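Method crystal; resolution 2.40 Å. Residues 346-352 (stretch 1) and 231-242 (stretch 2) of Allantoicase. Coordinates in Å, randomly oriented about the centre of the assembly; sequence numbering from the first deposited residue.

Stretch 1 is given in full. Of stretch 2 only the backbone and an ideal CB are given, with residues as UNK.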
# COMPACT_ATOMS: atom_id res chain seq x y z
N GLY A 346 1.36 -19.10 -4.52
CA GLY A 346 0.63 -17.86 -4.46
C GLY A 346 -0.58 -17.91 -3.57
O GLY A 346 -1.38 -18.82 -3.65
N VAL A 347 -0.71 -16.88 -2.76
CA VAL A 347 -1.87 -16.68 -1.91
C VAL A 347 -2.43 -15.27 -2.18
O VAL A 347 -1.68 -14.31 -2.19
CB VAL A 347 -1.44 -16.80 -0.42
CG1 VAL A 347 -2.61 -16.43 0.50
CG2 VAL A 347 -0.95 -18.20 -0.12
N LYS A 348 -3.73 -15.15 -2.39
CA LYS A 348 -4.36 -13.83 -2.56
C LYS A 348 -4.49 -13.02 -1.25
O LYS A 348 -4.16 -11.85 -1.20
CB LYS A 348 -5.73 -13.97 -3.22
CG LYS A 348 -6.30 -12.69 -3.85
CD LYS A 348 -5.39 -12.15 -4.97
CE LYS A 348 -5.68 -12.79 -6.28
NZ LYS A 348 -6.93 -12.18 -6.85
N ARG A 349 -5.03 -13.64 -0.20
CA ARG A 349 -5.31 -12.93 1.03
C ARG A 349 -5.12 -13.79 2.24
O ARG A 349 -5.19 -15.04 2.16
CB ARG A 349 -6.74 -12.43 1.05
CG ARG A 349 -7.12 -11.49 -0.11
CD ARG A 349 -6.55 -10.09 -0.03
NE ARG A 349 -7.09 -9.30 -1.13
CZ ARG A 349 -6.49 -9.08 -2.27
NH1 ARG A 349 -5.29 -9.56 -2.53
NH2 ARG A 349 -7.12 -8.41 -3.20
N ILE A 350 -4.85 -13.11 3.36
CA ILE A 350 -5.02 -13.71 4.68
C ILE A 350 -5.86 -12.80 5.61
O ILE A 350 -5.74 -11.57 5.64
CB ILE A 350 -3.67 -14.13 5.33
CG1 ILE A 350 -3.95 -14.91 6.63
CG2 ILE A 350 -2.74 -12.94 5.61
CD1 ILE A 350 -2.73 -15.59 7.21
N ARG A 351 -6.77 -13.46 6.31
CA ARG A 351 -7.73 -12.79 7.15
C ARG A 351 -7.58 -13.42 8.48
O ARG A 351 -7.52 -14.64 8.55
CB ARG A 351 -9.19 -12.98 6.69
CG ARG A 351 -9.41 -12.82 5.22
CD ARG A 351 -8.95 -11.49 4.70
NE ARG A 351 -9.53 -11.18 3.42
CZ ARG A 351 -9.26 -10.09 2.72
NH1 ARG A 351 -8.39 -9.19 3.18
NH2 ARG A 351 -9.87 -9.90 1.55
N VAL A 352 -7.52 -12.60 9.52
CA VAL A 352 -7.41 -13.06 10.89
C VAL A 352 -8.52 -12.39 11.68
O VAL A 352 -8.37 -11.27 12.17
CB VAL A 352 -6.03 -12.72 11.49
CG1 VAL A 352 -5.90 -13.25 12.88
CG2 VAL A 352 -4.91 -13.28 10.59
N UNK A 231 2.11 -7.12 0.69
CA UNK A 231 1.08 -6.18 1.10
C UNK A 231 -0.27 -6.43 0.44
O UNK A 231 -1.30 -6.01 0.96
CB UNK A 231 1.54 -4.75 0.79
N UNK A 232 -0.27 -7.18 -0.65
CA UNK A 232 -1.50 -7.54 -1.30
C UNK A 232 -2.32 -8.50 -0.45
O UNK A 232 -3.51 -8.67 -0.71
CB UNK A 232 -1.21 -8.16 -2.67
N UNK A 233 -1.70 -9.15 0.53
CA UNK A 233 -2.41 -10.14 1.37
C UNK A 233 -3.53 -9.56 2.23
O UNK A 233 -4.40 -10.29 2.69
CB UNK A 233 -1.41 -10.84 2.29
N UNK A 234 -3.47 -8.25 2.46
CA UNK A 234 -4.27 -7.58 3.44
C UNK A 234 -5.30 -6.67 2.78
O UNK A 234 -5.97 -5.87 3.44
CB UNK A 234 -3.38 -6.78 4.39
N UNK A 235 -5.45 -6.79 1.47
CA UNK A 235 -6.28 -5.84 0.73
C UNK A 235 -7.78 -6.18 0.78
O UNK A 235 -8.17 -7.29 1.05
CB UNK A 235 -5.82 -5.79 -0.73
N UNK A 236 -8.62 -5.22 0.45
CA UNK A 236 -10.03 -5.52 0.31
C UNK A 236 -10.26 -6.44 -0.89
O UNK A 236 -9.47 -6.42 -1.87
CB UNK A 236 -10.84 -4.23 0.16
N UNK A 237 -11.35 -7.22 -0.82
CA UNK A 237 -11.79 -8.04 -1.91
C UNK A 237 -10.95 -9.27 -2.11
O UNK A 237 -9.96 -9.52 -1.42
CB UNK A 237 -11.81 -7.22 -3.20
N UNK A 238 -11.36 -10.06 -3.08
CA UNK A 238 -10.60 -11.23 -3.48
C UNK A 238 -9.72 -10.91 -4.68
O UNK A 238 -9.00 -11.78 -5.13
CB UNK A 238 -11.54 -12.40 -3.80
N UNK A 239 -9.79 -9.68 -5.19
CA UNK A 239 -8.96 -9.25 -6.30
C UNK A 239 -9.47 -9.74 -7.64
O UNK A 239 -10.56 -10.34 -7.71
CB UNK A 239 -7.52 -9.73 -6.09
N UNK A 240 -8.68 -9.50 -8.68
CA UNK A 240 -9.10 -9.71 -10.05
C UNK A 240 -8.36 -10.83 -10.81
O UNK A 240 -8.92 -11.50 -11.65
CB UNK A 240 -8.93 -8.39 -10.81
N UNK A 241 -7.08 -11.02 -10.52
CA UNK A 241 -6.26 -12.06 -11.13
C UNK A 241 -5.05 -12.33 -10.24
O UNK A 241 -5.06 -11.92 -9.08
CB UNK A 241 -5.82 -11.66 -12.54
N UNK A 242 -4.03 -13.02 -10.76
CA UNK A 242 -2.83 -13.36 -9.96
C UNK A 242 -1.94 -12.17 -9.61
O UNK A 242 -1.15 -12.19 -8.66
CB UNK A 242 -1.99 -14.39 -10.72

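Most of what stretch 1 offers is donors: the ends of Lys348, Arg349 and Arg351 reach the backbone of the loop, so many positions are constrained through their carbonyls more than through their side chains.

At 231 nothing of stretch 1 lies within 5.5 Å of the ideal CB, so the contact sets no preference; the residue is Asp231, bonded outside this contact.

At 232 CA-to-CB points sideways, and the ideal CB lies 4.3 Å from Arg349 NH1. A small or polar side chain would be compatible, a positive one less so. Asn232 is found, its amide engaged elsewhere in the structure.

Position 233 is the closest in register, its CA 4.0 Å from Arg349 CA. Its O accepts from Ile350 N (2.9 Å, 160°), and its CA lies 3.5 Å from Lys348 O in a CA-H...O contact. The ideal CB sits 4.2 Å from Ile350 CG2, and Val347 adds another apolar side chain, so Leu, Ile, Val or Met would suit. Leu233 places CD2 3.7 Å from Val347 CG1, while its CB lies 4.1 Å from Ile350 CG2.

At 234 CA-to-CB points away, and the ideal CB is 5.5 Å from Ile350 O; only a longer side chain can return, preferably an apolar one. Leu234 does so, with CD2 4.2 Å from Ile350 CG2.

At 235 the ideal CB lies 3.7 Å from Arg349 CZ, over one face of the guanidinium, which an aliphatic or aromatic side chain could cover. Leu235 supplies its CB there. Its O accepts from Arg351 NH1 (2.9 Å) and NH2 (3.2 Å).

Position 236 points away, and phi -67° with psi 153° admits many residues, proline included. Pro236 leaves its O for a weak hydrogen bond from Arg349 NH2 at 3.4 Å.

Phi of 74° with psi of 178° at 237 lies in a region that belongs essentially to glycine, so glycine is strongly expected; Gly237 is deposited, and its O accepts from Arg349 NE at 2.9 Å.

At 238 CA-to-CB points away and the ideal CB is 5.2 Å from Lys348 CG, leaving the choice broad. Arg238 is deposited; its O accepts from Lys348 NZ at 2.7 Å, although the placement of NZ is less certain.

At 239 two arguments agree: phi is 79°, and an ideal CB would lie 2.6 Å from Lys348 NZ, a clash, and 3.2 Å from Arg349 NH2. Gly239 fits.

Positions 240, 241 and 242 point away, and their ideal CBs lie clear of stretch 1, so their identities are poorly determined here: His240, Asp241, whose O accepts a weak bond from Lys348 NZ at 2.9 Å, and Met242, modelled as selenomethionine.

Stretch 2 231-242: DNLLLPGRGHDM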
# COMPACT_ATOMS: atom_id res chain seq x y z
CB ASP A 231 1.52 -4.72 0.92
CG ASP A 231 1.84 -4.38 -0.48
OD1 ASP A 231 2.78 -5.02 -1.02
OD2 ASP A 231 1.22 -3.48 -1.11
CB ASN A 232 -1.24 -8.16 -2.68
CG ASN A 232 -0.76 -7.13 -3.70
OD1 ASN A 232 -0.91 -5.92 -3.49
ND2 ASN A 232 -0.17 -7.61 -4.82
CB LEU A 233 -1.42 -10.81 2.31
CG LEU A 233 -0.43 -11.79 1.66
CD1 LEU A 233 0.62 -12.17 2.69
CD2 LEU A 233 -1.14 -13.05 1.09
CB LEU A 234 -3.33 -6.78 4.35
CG LEU A 234 -2.02 -7.46 4.76
CD1 LEU A 234 -1.13 -6.54 5.55
CD2 LEU A 234 -2.25 -8.74 5.58
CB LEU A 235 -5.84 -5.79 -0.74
CG LEU A 235 -4.43 -5.25 -0.98
CD1 LEU A 235 -4.15 -5.30 -2.47
CD2 LEU A 235 -4.29 -3.82 -0.46
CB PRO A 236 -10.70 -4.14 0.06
CG PRO A 236 -9.63 -3.10 0.22
CD PRO A 236 -8.29 -3.82 0.12
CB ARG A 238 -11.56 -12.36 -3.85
CG ARG A 238 -12.34 -12.89 -2.66
CD ARG A 238 -13.03 -14.18 -2.97
NE ARG A 238 -12.08 -15.28 -3.05
CZ ARG A 238 -12.40 -16.48 -3.53
NH1 ARG A 238 -13.62 -16.72 -3.96
NH2 ARG A 238 -11.49 -17.44 -3.57
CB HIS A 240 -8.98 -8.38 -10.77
CG HIS A 240 -9.17 -8.47 -12.26
ND1 HIS A 240 -10.40 -8.67 -12.84
CD2 HIS A 240 -8.27 -8.41 -13.28
CE1 HIS A 240 -10.26 -8.74 -14.15
NE2 HIS A 240 -8.97 -8.59 -14.44
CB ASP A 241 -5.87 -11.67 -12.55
CG ASP A 241 -5.03 -10.39 -12.65
OD1 ASP A 241 -4.37 -9.93 -11.69
OD2 ASP A 241 -4.97 -9.78 -13.72
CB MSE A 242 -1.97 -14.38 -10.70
CG MSE A 242 -2.60 -15.77 -10.73
SE MSE A 242 -1.52 -17.17 -11.54
CE MSE A 242 -1.39 -16.61 -13.29
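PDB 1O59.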